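Long-range contacts in flavin prenyltransferase UbiX (Methanocaldococcus jannaschii, PDB 6M8V), which probably catalyses the metal-independent transfer of a dimethylallyl group from dimethylallyl phosphate to reduced FMN, making the prenylated cofactor of UbiD decarboxylases: residues A[2-7]-A[28-33]; A[15-20]-A[50-55]; A[76-81]-A[112-117]; A[164-169]-A[176-181]. One frame throughout, in Å; residues are numbered along the deposited sequence.

In the fold
Interactions 1 and 3 lie in the same parallel sheet, with centres about 10 Å apart: strands 2-7 and 78-84 are neighbours, so the order 28-33, 2-7, 78-84, 114-119 runs unbroken through both. Interaction 2 sits about 10 Å from interaction 1 and touches it through helix 13-22, which crosses over between the paired strands; along the chain their segments alternate. Interaction 3 follows, and interaction 4 comes last, about 18 Å between centres from interactions 2 and 3. Its helix 156-171 packs beside helix 13-22, R18 and L19 meeting V164. The result is an alpha/beta layered fold whose strand ends lead into the FMN-binding loops, while the C-terminal segment 176-181 packs against a neighbouring subunit.

Interaction 1: A[2-7]-A[28-33]; sequences KIIVCI and EVNLII
K2 starts the first of two parallel strands, 2-7 and 28-33, joined by helix 13-22 into a beta-alpha-beta unit. Its chain runs fully extended alongside that of E28, both pointing the same way, yet NZ stops 4.5 Å from E28 OE1, too far for a salt bridge. The methylene CE of K2 instead passes obliquely by the amide of N30, 3.6 Å from ND2. The backbone ladder opens at I3: its N-H meets E28 O almost along the C=O axis, and its O accepts N30 N within the carbonyl plane. I4 shares a face with K2; its CG1 branch turns again at chi2 (-70°) and lays CD1 beside N30 CB at 3.7 Å, while CG2 reaches CD1 of I32. V5 is gripped twice, N bonding N30 O at 2.7 Å and O taking I32 N. On the other face its methyls divide: CG2 goes to V29 CG1 (4.0 Å) and CG1 to L31 CD1 (3.9 Å). C6 turns SG to I32 CD1 on the face packed by helix 100-110. I7 N gives the last bond, to I32 O, and its CD1 touches both L31 CD1 (3.8 Å) and I33 CG1 against helix 13-22, one step before the FMN-binding loops that follow both strands. Five nearly straight bonds thus join the strands, while I4 and C6 turn their backbone polar atoms to strand 78-84; the face of I3, V5, I7, V29, L31 and I33 is apolar, the other mixed, and there the buried OD1 of N30 has no partner in the model, which probably costs some stability.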
# COMPACT_ATOMS: atom_id res chain seq x y z
N LYS A 2 -29.44 -17.43 -18.17
CA LYS A 2 -28.93 -18.58 -17.45
C LYS A 2 -28.26 -18.11 -16.16
O LYS A 2 -27.24 -17.42 -16.20
CB LYS A 2 -27.95 -19.38 -18.31
CG LYS A 2 -27.65 -20.78 -17.80
CD LYS A 2 -26.60 -21.46 -18.66
CE LYS A 2 -26.34 -22.90 -18.21
NZ LYS A 2 -25.30 -23.56 -19.05
N ILE A 3 -28.84 -18.49 -15.02
CA ILE A 3 -28.40 -18.03 -13.71
C ILE A 3 -27.98 -19.24 -12.89
O ILE A 3 -28.73 -20.21 -12.77
CB ILE A 3 -29.51 -17.25 -12.99
CG1 ILE A 3 -29.93 -16.04 -13.83
CG2 ILE A 3 -29.05 -16.80 -11.60
CD1 ILE A 3 -31.20 -15.37 -13.35
N ILE A 4 -26.78 -19.17 -12.32
CA ILE A 4 -26.28 -20.21 -11.42
C ILE A 4 -26.60 -19.77 -9.99
O ILE A 4 -26.11 -18.73 -9.53
CB ILE A 4 -24.77 -20.44 -11.60
CG1 ILE A 4 -24.38 -20.35 -13.08
CG2 ILE A 4 -24.36 -21.78 -11.01
CD1 ILE A 4 -24.88 -21.50 -13.92
N VAL A 5 -27.41 -20.56 -9.29
CA VAL A 5 -27.74 -20.30 -7.90
C VAL A 5 -26.93 -21.25 -7.04
O VAL A 5 -27.01 -22.48 -7.21
CB VAL A 5 -29.25 -20.45 -7.63
CG1 VAL A 5 -29.53 -20.36 -6.14
CG2 VAL A 5 -30.03 -19.40 -8.39
N CYS A 6 -26.13 -20.70 -6.13
CA CYS A 6 -25.24 -21.47 -5.27
C CYS A 6 -25.64 -21.24 -3.82
O CYS A 6 -25.59 -20.10 -3.34
CB CYS A 6 -23.78 -21.08 -5.49
SG CYS A 6 -23.22 -21.07 -7.23
N ILE A 7 -26.01 -22.31 -3.12
CA ILE A 7 -26.40 -22.25 -1.72
C ILE A 7 -25.26 -22.80 -0.88
O ILE A 7 -24.86 -23.96 -1.04
CB ILE A 7 -27.69 -23.05 -1.45
CG1 ILE A 7 -28.72 -22.80 -2.56
CG2 ILE A 7 -28.26 -22.69 -0.09
CD1 ILE A 7 -30.06 -23.50 -2.34
N GLU A 28 -33.44 -19.84 -17.01
CA GLU A 28 -32.81 -21.15 -16.90
C GLU A 28 -31.91 -21.14 -15.68
O GLU A 28 -30.91 -20.41 -15.64
CB GLU A 28 -32.03 -21.48 -18.17
CG GLU A 28 -31.54 -22.93 -18.22
CD GLU A 28 -30.54 -23.17 -19.34
OE1 GLU A 28 -29.78 -24.16 -19.26
OE2 GLU A 28 -30.52 -22.38 -20.30
N VAL A 29 -32.25 -21.94 -14.68
CA VAL A 29 -31.59 -21.89 -13.38
C VAL A 29 -30.80 -23.18 -13.19
O VAL A 29 -31.37 -24.28 -13.26
CB VAL A 29 -32.61 -21.69 -12.25
CG1 VAL A 29 -31.93 -21.79 -10.90
CG2 VAL A 29 -33.31 -20.35 -12.41
N ASN A 30 -29.50 -23.04 -12.96
CA ASN A 30 -28.66 -24.14 -12.52
C ASN A 30 -28.37 -23.98 -11.04
O ASN A 30 -28.08 -22.88 -10.57
CB ASN A 30 -27.35 -24.19 -13.32
CG ASN A 30 -27.56 -24.57 -14.77
OD1 ASN A 30 -28.62 -24.31 -15.34
ND2 ASN A 30 -26.55 -25.18 -15.38
N LEU A 31 -28.48 -25.08 -10.30
CA LEU A 31 -28.43 -25.06 -8.85
C LEU A 31 -27.28 -25.92 -8.34
O LEU A 31 -27.08 -27.04 -8.83
CB LEU A 31 -29.75 -25.55 -8.25
CG LEU A 31 -29.92 -25.62 -6.73
CD1 LEU A 31 -29.81 -24.24 -6.09
CD2 LEU A 31 -31.25 -26.26 -6.40
N ILE A 32 -26.54 -25.39 -7.38
CA ILE A 32 -25.53 -26.14 -6.64
C ILE A 32 -25.76 -25.90 -5.16
O ILE A 32 -25.97 -24.75 -4.74
CB ILE A 32 -24.09 -25.73 -7.03
CG1 ILE A 32 -23.96 -25.59 -8.55
CG2 ILE A 32 -23.09 -26.74 -6.49
CD1 ILE A 32 -22.72 -24.83 -8.99
N ILE A 33 -25.73 -26.96 -4.36
CA ILE A 33 -25.95 -26.89 -2.92
C ILE A 33 -24.78 -27.59 -2.24
O ILE A 33 -24.52 -28.77 -2.49
CB ILE A 33 -27.29 -27.53 -2.51
CG1 ILE A 33 -28.45 -26.93 -3.31
CG2 ILE A 33 -27.53 -27.36 -1.02
CD1 ILE A 33 -29.79 -27.62 -3.09

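Interaction 2: A[15-20]-A[50-55]; sequences YAKRLL and KEIKKL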
# COMPACT_ATOMS: atom_id res chain seq x y z
N TYR A 15 -33.87 -17.41 1.82
CA TYR A 15 -33.68 -16.49 0.71
C TYR A 15 -33.44 -17.25 -0.59
O TYR A 15 -33.98 -16.89 -1.64
CB TYR A 15 -32.50 -15.55 0.98
CG TYR A 15 -32.68 -14.57 2.11
CD1 TYR A 15 -33.67 -13.59 2.05
CD2 TYR A 15 -31.84 -14.58 3.21
CE1 TYR A 15 -33.82 -12.68 3.08
CE2 TYR A 15 -31.98 -13.67 4.23
CZ TYR A 15 -32.98 -12.72 4.16
OH TYR A 15 -33.12 -11.81 5.18
N ALA A 16 -32.63 -18.31 -0.53
CA ALA A 16 -32.36 -19.09 -1.74
C ALA A 16 -33.61 -19.82 -2.22
O ALA A 16 -33.85 -19.91 -3.43
CB ALA A 16 -31.22 -20.08 -1.48
N LYS A 17 -34.41 -20.34 -1.29
CA LYS A 17 -35.64 -21.02 -1.67
C LYS A 17 -36.59 -20.07 -2.38
O LYS A 17 -37.11 -20.38 -3.46
CB LYS A 17 -36.30 -21.64 -0.43
CG LYS A 17 -37.62 -22.37 -0.71
CD LYS A 17 -38.26 -22.86 0.59
CE LYS A 17 -39.61 -23.56 0.35
NZ LYS A 17 -40.61 -22.67 -0.31
N ARG A 18 -36.80 -18.88 -1.80
CA ARG A 18 -37.70 -17.91 -2.41
C ARG A 18 -37.18 -17.43 -3.77
O ARG A 18 -37.96 -17.28 -4.71
CB ARG A 18 -37.91 -16.73 -1.47
CG ARG A 18 -38.86 -15.66 -2.01
CD ARG A 18 -40.28 -16.21 -2.25
NE ARG A 18 -40.70 -17.13 -1.20
CZ ARG A 18 -41.11 -16.76 0.02
NH1 ARG A 18 -41.14 -15.47 0.34
NH2 ARG A 18 -41.47 -17.67 0.91
N LEU A 19 -35.87 -17.19 -3.87
CA LEU A 19 -35.31 -16.77 -5.16
C LEU A 19 -35.52 -17.84 -6.23
O LEU A 19 -35.83 -17.52 -7.38
CB LEU A 19 -33.82 -16.45 -5.01
CG LEU A 19 -33.06 -16.18 -6.31
CD1 LEU A 19 -33.55 -14.90 -6.98
CD2 LEU A 19 -31.54 -16.11 -6.07
N LEU A 20 -35.36 -19.11 -5.86
CA LEU A 20 -35.51 -20.19 -6.83
C LEU A 20 -36.93 -20.29 -7.36
O LEU A 20 -37.14 -20.62 -8.54
CB LEU A 20 -35.09 -21.52 -6.21
CG LEU A 20 -33.60 -21.83 -6.13
CD1 LEU A 20 -33.37 -22.97 -5.16
CD2 LEU A 20 -33.05 -22.18 -7.49
N LYS A 50 -33.39 -32.29 -1.04
CA LYS A 50 -33.84 -32.67 -2.37
C LYS A 50 -35.13 -31.95 -2.77
O LYS A 50 -35.43 -31.87 -3.97
CB LYS A 50 -34.03 -34.19 -2.45
CG LYS A 50 -32.77 -34.99 -2.14
CD LYS A 50 -33.09 -36.41 -1.70
CE LYS A 50 -32.18 -36.87 -0.56
NZ LYS A 50 -30.93 -37.54 -1.04
N GLU A 51 -35.88 -31.43 -1.80
CA GLU A 51 -37.04 -30.60 -2.12
C GLU A 51 -36.64 -29.30 -2.79
O GLU A 51 -37.40 -28.75 -3.59
CB GLU A 51 -37.84 -30.30 -0.84
CG GLU A 51 -38.74 -31.43 -0.36
CD GLU A 51 -40.01 -31.56 -1.17
OE1 GLU A 51 -40.03 -32.33 -2.15
OE2 GLU A 51 -41.00 -30.88 -0.81
N ILE A 52 -35.46 -28.77 -2.45
CA ILE A 52 -34.96 -27.56 -3.11
C ILE A 52 -34.44 -27.90 -4.49
O ILE A 52 -34.56 -27.11 -5.43
CB ILE A 52 -33.88 -26.91 -2.23
CG1 ILE A 52 -34.45 -26.58 -0.84
CG2 ILE A 52 -33.32 -25.65 -2.89
CD1 ILE A 52 -35.46 -25.46 -0.84
N LYS A 53 -33.87 -29.10 -4.64
CA LYS A 53 -33.27 -29.52 -5.91
C LYS A 53 -34.25 -29.46 -7.07
O LYS A 53 -33.84 -29.18 -8.20
CB LYS A 53 -32.72 -30.94 -5.75
CG LYS A 53 -32.12 -31.57 -6.99
CD LYS A 53 -31.59 -32.95 -6.63
CE LYS A 53 -30.98 -33.68 -7.81
NZ LYS A 53 -30.68 -35.10 -7.46
N LYS A 54 -35.53 -29.70 -6.81
CA LYS A 54 -36.49 -29.79 -7.91
C LYS A 54 -36.92 -28.43 -8.46
O LYS A 54 -37.59 -28.40 -9.49
CB LYS A 54 -37.74 -30.57 -7.49
CG LYS A 54 -38.19 -30.34 -6.06
CD LYS A 54 -39.58 -30.91 -5.80
CE LYS A 54 -39.63 -32.42 -5.99
NZ LYS A 54 -39.18 -33.14 -4.76
N LEU A 55 -36.55 -27.32 -7.82
CA LEU A 55 -36.97 -26.02 -8.32
C LEU A 55 -36.05 -25.46 -9.40
O LEU A 55 -36.28 -24.34 -9.86
CB LEU A 55 -37.06 -25.00 -7.18
CG LEU A 55 -37.67 -25.52 -5.87
CD1 LEU A 55 -37.58 -24.45 -4.79
CD2 LEU A 55 -39.11 -25.95 -6.10
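Helix 13-22, the crossover helix of the N-terminal beta-alpha-beta unit, is flanked at 15-20 by the short, weakly bonded helical turn 50-53 and the residues after it. No hydrogen bond links the two segments; four side chains carry the contact. L20 reaches toward the turn and meets I52 at about a right angle, CD1 against CG2 at 3.5 Å. The other branch of I52, bent at chi2 (-70°), brings CD1 up to the aliphatic stem of K17, 3.8 Å from CG, again crossing at about a right angle. K17 runs extended as far as CE and bends only at chi4, where NZ turns to a salt bridge with E21. Both L20 and I52 also rest on L31 of strand 28-33, so the turn packs against both the crossover helix and strand 28-33. L55 completes the patch from the other end: its CB and CD1 each lie 4.1 Å from L20 CB. The backbone bond from L55 N to I52 O, 3.1 Å long, keeps these two residues on the same side of the turn. On its outer side K54 NZ bridges to E51 OE1 (2.9 Å), through the anti lone pair of OE1.

Interaction 3: A[76-81]-A[112-117]; sequences FDAVVV and RRKLII
Three backbone bonds join strands 78-81 and 114-117, inner neighbours in the parallel sheet of the flavoprotein alpha/beta fold: V79 N to K114 O, I116 N to V79 O at 2.8 Å, and V81 N to I116 O, the straightest at 169°. Just before the strands, R113 crosses F76 at about a right angle in a cation-pi contact, CZ standing 4.6 Å from the ring centroid, over the face. The guanidinium is upright on the ring, the planes 84° apart, so it meets the face through its edge, NH1 lying 3.3 Å from CE2. R113 CD adds a CH-pi contact 3.8 Å from the same centroid. NH1 and NH2 also bond the carbonyls of N74 and G72, which fixes the rotation of the group. F76 holds its ring in the crowded position between backbone N and carbonyl carbon (chi1 55°); an alanine here would probably loosen R113, losing the face under CD and NH1. Farther along, L115 CD1 lies beside V79 CB at 3.8 Å, and V81, close to T88 of the FMN pocket, meets I117 CG2 through CG2 at 4.0 Å. On the opposite face K114 CB approaches A78 CB, its NZ leading off to I170 O. The cation is thus probably stabilised by an aromatic face and two carbonyls, while the strands are held by backbone bonds and aliphatic packing.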
# COMPACT_ATOMS: atom_id res chain seq x y z
N PHE A 76 -22.73 -18.80 -19.17
CA PHE A 76 -23.86 -18.46 -18.33
C PHE A 76 -23.90 -16.94 -18.19
O PHE A 76 -22.95 -16.24 -18.54
CB PHE A 76 -23.80 -19.14 -16.95
CG PHE A 76 -22.52 -18.89 -16.19
CD1 PHE A 76 -22.32 -17.69 -15.51
CD2 PHE A 76 -21.54 -19.87 -16.12
CE1 PHE A 76 -21.15 -17.47 -14.80
CE2 PHE A 76 -20.37 -19.65 -15.40
CZ PHE A 76 -20.18 -18.46 -14.74
N ASP A 77 -25.02 -16.44 -17.66
CA ASP A 77 -25.21 -15.00 -17.55
C ASP A 77 -24.89 -14.45 -16.17
O ASP A 77 -24.37 -13.33 -16.07
CB ASP A 77 -26.65 -14.63 -17.91
CG ASP A 77 -26.95 -14.85 -19.38
OD1 ASP A 77 -26.19 -14.34 -20.23
OD2 ASP A 77 -27.94 -15.55 -19.69
N ALA A 78 -25.18 -15.19 -15.10
CA ALA A 78 -25.01 -14.65 -13.76
C ALA A 78 -24.88 -15.78 -12.75
O ALA A 78 -25.42 -16.87 -12.95
CB ALA A 78 -26.18 -13.73 -13.37
N VAL A 79 -24.16 -15.49 -11.67
CA VAL A 79 -24.03 -16.37 -10.52
C VAL A 79 -24.59 -15.64 -9.31
O VAL A 79 -24.31 -14.45 -9.11
CB VAL A 79 -22.57 -16.78 -10.27
CG1 VAL A 79 -22.48 -17.77 -9.12
CG2 VAL A 79 -21.97 -17.37 -11.52
N VAL A 80 -25.37 -16.35 -8.50
CA VAL A 80 -25.86 -15.82 -7.24
C VAL A 80 -25.49 -16.80 -6.15
O VAL A 80 -25.94 -17.95 -6.17
CB VAL A 80 -27.38 -15.57 -7.24
CG1 VAL A 80 -27.79 -14.81 -5.98
CG2 VAL A 80 -27.79 -14.80 -8.49
N VAL A 81 -24.67 -16.35 -5.20
CA VAL A 81 -24.31 -17.14 -4.04
C VAL A 81 -25.18 -16.64 -2.89
O VAL A 81 -24.94 -15.56 -2.35
CB VAL A 81 -22.81 -17.04 -3.72
CG1 VAL A 81 -22.42 -18.07 -2.68
CG2 VAL A 81 -22.00 -17.22 -5.00
N ARG A 112 -15.80 -12.32 -16.98
CA ARG A 112 -16.50 -11.04 -16.81
C ARG A 112 -18.02 -11.22 -16.88
O ARG A 112 -18.73 -10.43 -17.50
CB ARG A 112 -16.03 -10.01 -17.84
CG ARG A 112 -14.53 -9.79 -17.85
CD ARG A 112 -14.00 -9.21 -16.53
NE ARG A 112 -12.58 -8.85 -16.65
CZ ARG A 112 -11.91 -8.06 -15.82
NH1 ARG A 112 -12.51 -7.51 -14.77
NH2 ARG A 112 -10.63 -7.81 -16.05
N ARG A 113 -18.52 -12.26 -16.22
CA ARG A 113 -19.95 -12.47 -16.06
C ARG A 113 -20.38 -11.99 -14.68
O ARG A 113 -19.58 -11.91 -13.75
CB ARG A 113 -20.30 -13.95 -16.26
CG ARG A 113 -19.90 -14.46 -17.64
CD ARG A 113 -19.86 -15.98 -17.72
NE ARG A 113 -19.26 -16.44 -18.97
CZ ARG A 113 -18.99 -17.72 -19.26
NH1 ARG A 113 -19.26 -18.67 -18.37
NH2 ARG A 113 -18.44 -18.04 -20.42
N LYS A 114 -21.66 -11.65 -14.57
CA LYS A 114 -22.16 -11.03 -13.35
C LYS A 114 -22.09 -12.00 -12.17
O LYS A 114 -22.55 -13.15 -12.26
CB LYS A 114 -23.60 -10.56 -13.56
CG LYS A 114 -24.26 -9.99 -12.32
CD LYS A 114 -25.61 -9.37 -12.65
CE LYS A 114 -25.45 -8.12 -13.50
NZ LYS A 114 -26.78 -7.54 -13.84
N LEU A 115 -21.53 -11.54 -11.06
CA LEU A 115 -21.38 -12.34 -9.85
C LEU A 115 -22.00 -11.59 -8.68
O LEU A 115 -21.56 -10.48 -8.35
CB LEU A 115 -19.90 -12.66 -9.58
CG LEU A 115 -19.53 -13.34 -8.26
CD1 LEU A 115 -20.24 -14.68 -8.11
CD2 LEU A 115 -18.00 -13.53 -8.15
N ILE A 116 -23.00 -12.20 -8.06
CA ILE A 116 -23.68 -11.66 -6.89
C ILE A 116 -23.40 -12.58 -5.71
O ILE A 116 -23.62 -13.79 -5.81
CB ILE A 116 -25.20 -11.54 -7.11
CG1 ILE A 116 -25.50 -10.67 -8.33
CG2 ILE A 116 -25.88 -11.02 -5.84
CD1 ILE A 116 -26.98 -10.68 -8.72
N ILE A 117 -22.93 -12.01 -4.60
CA ILE A 117 -22.70 -12.78 -3.38
C ILE A 117 -23.46 -12.11 -2.25
O ILE A 117 -23.52 -10.88 -2.18
CB ILE A 117 -21.20 -12.90 -3.04
CG1 ILE A 117 -20.58 -11.52 -2.83
CG2 ILE A 117 -20.46 -13.63 -4.15
CD1 ILE A 117 -19.21 -11.56 -2.17

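Interaction 4: A[164-169]-A[176-181]; sequences VGRVLD and SLFKRW. With FMN (flavin mononucleotide), chain B.
D169 OD2 is held by two arginines: R166 NH1 bonds its anti lone pair at 3.2 Å, and R180 NH1 comes from above the carboxylate plane at 3.0 Å. R180 is end-on, its NH2 taking the syn lone pair of OD1 at 3.0 Å, so three hydrogen bonds, all part of salt bridges, grip the carboxylate, which would probably stay ionised. An alanine in place of D169 would lose all three bonds and would probably leave the two arginines without their shared counter-charge, loosening segment 176-181 from helix 156-171. F178 turns the edge of its ring to D169 OD2, CZ lying 3.4 Å away. The same ring presses CE2 to the backbone of G165, 3.6 Å from C, where glycine lets it come close. L177 CD1 touches V164 CG1 and L168 CD1, both at 3.8 Å. R166 NH2 has further partners, E111 of a neighbouring subunit and M122 O of another. Beyond R180, the poorly ordered W181 places a ring face over methyl C7M of FMN, bonded largely by another subunit. The network sits beside, not on, the flavin, with R166 near a bound phosphate ion and predicted to bind dimethylallyl phosphate, as befits a UbiX-type active site between subunits.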
# COMPACT_ATOMS: atom_id res chain seq x y z
N VAL A 164 -35.29 -10.71 -1.99
CA VAL A 164 -35.28 -11.42 -3.26
C VAL A 164 -35.60 -10.46 -4.41
O VAL A 164 -34.99 -10.54 -5.49
CB VAL A 164 -36.26 -12.61 -3.21
CG1 VAL A 164 -36.46 -13.21 -4.60
CG2 VAL A 164 -35.74 -13.67 -2.24
N GLY A 165 -36.55 -9.55 -4.20
CA GLY A 165 -36.85 -8.56 -5.23
C GLY A 165 -35.64 -7.72 -5.59
O GLY A 165 -35.41 -7.41 -6.76
N ARG A 166 -34.85 -7.33 -4.58
CA ARG A 166 -33.63 -6.57 -4.85
C ARG A 166 -32.62 -7.40 -5.64
O ARG A 166 -31.92 -6.87 -6.51
CB ARG A 166 -33.02 -6.10 -3.53
CG ARG A 166 -33.88 -5.10 -2.78
CD ARG A 166 -34.02 -3.82 -3.57
NE ARG A 166 -32.83 -2.99 -3.45
CZ ARG A 166 -32.31 -2.29 -4.45
NH1 ARG A 166 -32.88 -2.32 -5.64
NH2 ARG A 166 -31.21 -1.57 -4.25
N VAL A 167 -32.54 -8.71 -5.36
CA VAL A 167 -31.67 -9.57 -6.15
C VAL A 167 -32.12 -9.60 -7.60
O VAL A 167 -31.30 -9.48 -8.52
CB VAL A 167 -31.62 -10.99 -5.55
CG1 VAL A 167 -30.95 -11.95 -6.52
CG2 VAL A 167 -30.90 -10.97 -4.22
N LEU A 168 -33.43 -9.73 -7.84
CA LEU A 168 -33.93 -9.69 -9.21
C LEU A 168 -33.66 -8.34 -9.85
O LEU A 168 -33.34 -8.26 -11.04
CB LEU A 168 -35.42 -10.02 -9.24
CG LEU A 168 -35.85 -11.42 -8.81
CD1 LEU A 168 -37.35 -11.62 -8.99
CD2 LEU A 168 -35.07 -12.49 -9.56
N ASP A 169 -33.78 -7.25 -9.07
CA ASP A 169 -33.41 -5.93 -9.58
C ASP A 169 -31.99 -5.92 -10.13
O ASP A 169 -31.75 -5.45 -11.25
CB ASP A 169 -33.56 -4.88 -8.47
CG ASP A 169 -35.00 -4.60 -8.12
OD1 ASP A 169 -35.89 -4.91 -8.94
OD2 ASP A 169 -35.25 -4.04 -7.02
N SER A 176 -42.45 -7.18 -9.13
CA SER A 176 -43.23 -6.38 -8.18
C SER A 176 -43.28 -7.07 -6.82
O SER A 176 -44.30 -7.04 -6.12
CB SER A 176 -44.64 -6.12 -8.71
OG SER A 176 -45.26 -7.32 -9.14
N LEU A 177 -42.17 -7.69 -6.42
CA LEU A 177 -42.13 -8.49 -5.20
C LEU A 177 -42.22 -7.64 -3.93
O LEU A 177 -42.58 -8.17 -2.87
CB LEU A 177 -40.85 -9.33 -5.15
CG LEU A 177 -40.83 -10.60 -5.99
CD1 LEU A 177 -39.50 -11.33 -5.83
CD2 LEU A 177 -41.99 -11.52 -5.62
N PHE A 178 -41.90 -6.35 -4.00
CA PHE A 178 -41.93 -5.51 -2.81
C PHE A 178 -42.45 -4.13 -3.19
O PHE A 178 -42.37 -3.70 -4.34
CB PHE A 178 -40.55 -5.41 -2.14
CG PHE A 178 -39.48 -4.77 -2.99
CD1 PHE A 178 -39.12 -3.45 -2.81
CD2 PHE A 178 -38.83 -5.51 -3.97
CE1 PHE A 178 -38.14 -2.86 -3.59
CE2 PHE A 178 -37.84 -4.93 -4.76
CZ PHE A 178 -37.50 -3.61 -4.56
N LYS A 179 -42.99 -3.43 -2.19
CA LYS A 179 -43.43 -2.05 -2.37
C LYS A 179 -42.20 -1.15 -2.40
O LYS A 179 -41.52 -0.98 -1.38
CB LYS A 179 -44.39 -1.65 -1.25
CG LYS A 179 -45.56 -2.60 -1.07
CD LYS A 179 -46.34 -2.28 0.19
CE LYS A 179 -47.54 -3.21 0.34
NZ LYS A 179 -48.46 -3.12 -0.83
N ARG A 180 -41.91 -0.58 -3.56
CA ARG A 180 -40.70 0.20 -3.74
C ARG A 180 -40.80 1.52 -2.98
O ARG A 180 -41.83 1.86 -2.40
CB ARG A 180 -40.43 0.41 -5.23
CG ARG A 180 -40.22 -0.90 -5.97
CD ARG A 180 -39.92 -0.70 -7.44
NE ARG A 180 -39.79 -1.99 -8.12
CZ ARG A 180 -38.67 -2.70 -8.17
NH1 ARG A 180 -37.57 -2.25 -7.58
NH2 ARG A 180 -38.65 -3.87 -8.81
N TRP A 181 -39.69 2.27 -2.98
CA TRP A 181 -39.58 3.45 -2.13
C TRP A 181 -40.63 4.50 -2.50
O TRP A 181 -41.32 5.04 -1.63
CB TRP A 181 -38.17 4.02 -2.21
CG TRP A 181 -38.05 5.48 -1.85
CD1 TRP A 181 -37.38 6.43 -2.56
CD2 TRP A 181 -38.59 6.14 -0.70
NE1 TRP A 181 -37.48 7.64 -1.93
CE2 TRP A 181 -38.22 7.49 -0.79
CE3 TRP A 181 -39.36 5.72 0.39
CZ2 TRP A 181 -38.59 8.43 0.17
CZ3 TRP A 181 -39.74 6.65 1.33
CH2 TRP A 181 -39.35 7.99 1.22
N1 FMN B . -29.23 5.96 3.39
C2 FMN B . -28.55 4.78 3.63
O2 FMN B . -27.33 4.82 3.62
N3 FMN B . -29.22 3.59 3.89
C4 FMN B . -30.61 3.60 3.90
O4 FMN B . -31.27 2.58 4.13
C4A FMN B . -31.29 4.79 3.66
N5 FMN B . -32.66 4.76 3.68
C5A FMN B . -33.35 5.92 3.44
C6 FMN B . -34.73 5.88 3.47
C7 FMN B . -35.46 7.03 3.23
C7M FMN B . -36.95 6.96 3.26
C8 FMN B . -34.80 8.22 2.96
C8M FMN B . -35.61 9.46 2.71
C9 FMN B . -33.41 8.27 2.94
C9A FMN B . -32.68 7.12 3.18
N10 FMN B . -31.30 7.14 3.16
C10 FMN B . -30.60 5.97 3.40
C1' FMN B . -30.56 8.43 2.86
C2' FMN B . -29.97 9.07 4.12
O2' FMN B . -31.01 9.42 5.01
C3' FMN B . -29.17 10.32 3.78
O3' FMN B . -27.92 9.96 3.25
C4' FMN B . -29.02 11.22 5.01
O4' FMN B . -28.24 12.34 4.67
C5' FMN B . -28.39 10.52 6.21
O5' FMN B . -28.09 11.49 7.20
P FMN B . -27.88 11.10 8.75
O1P FMN B . -29.17 10.57 9.30
O2P FMN B . -26.84 10.01 8.83
O3P FMN B . -27.42 12.31 9.52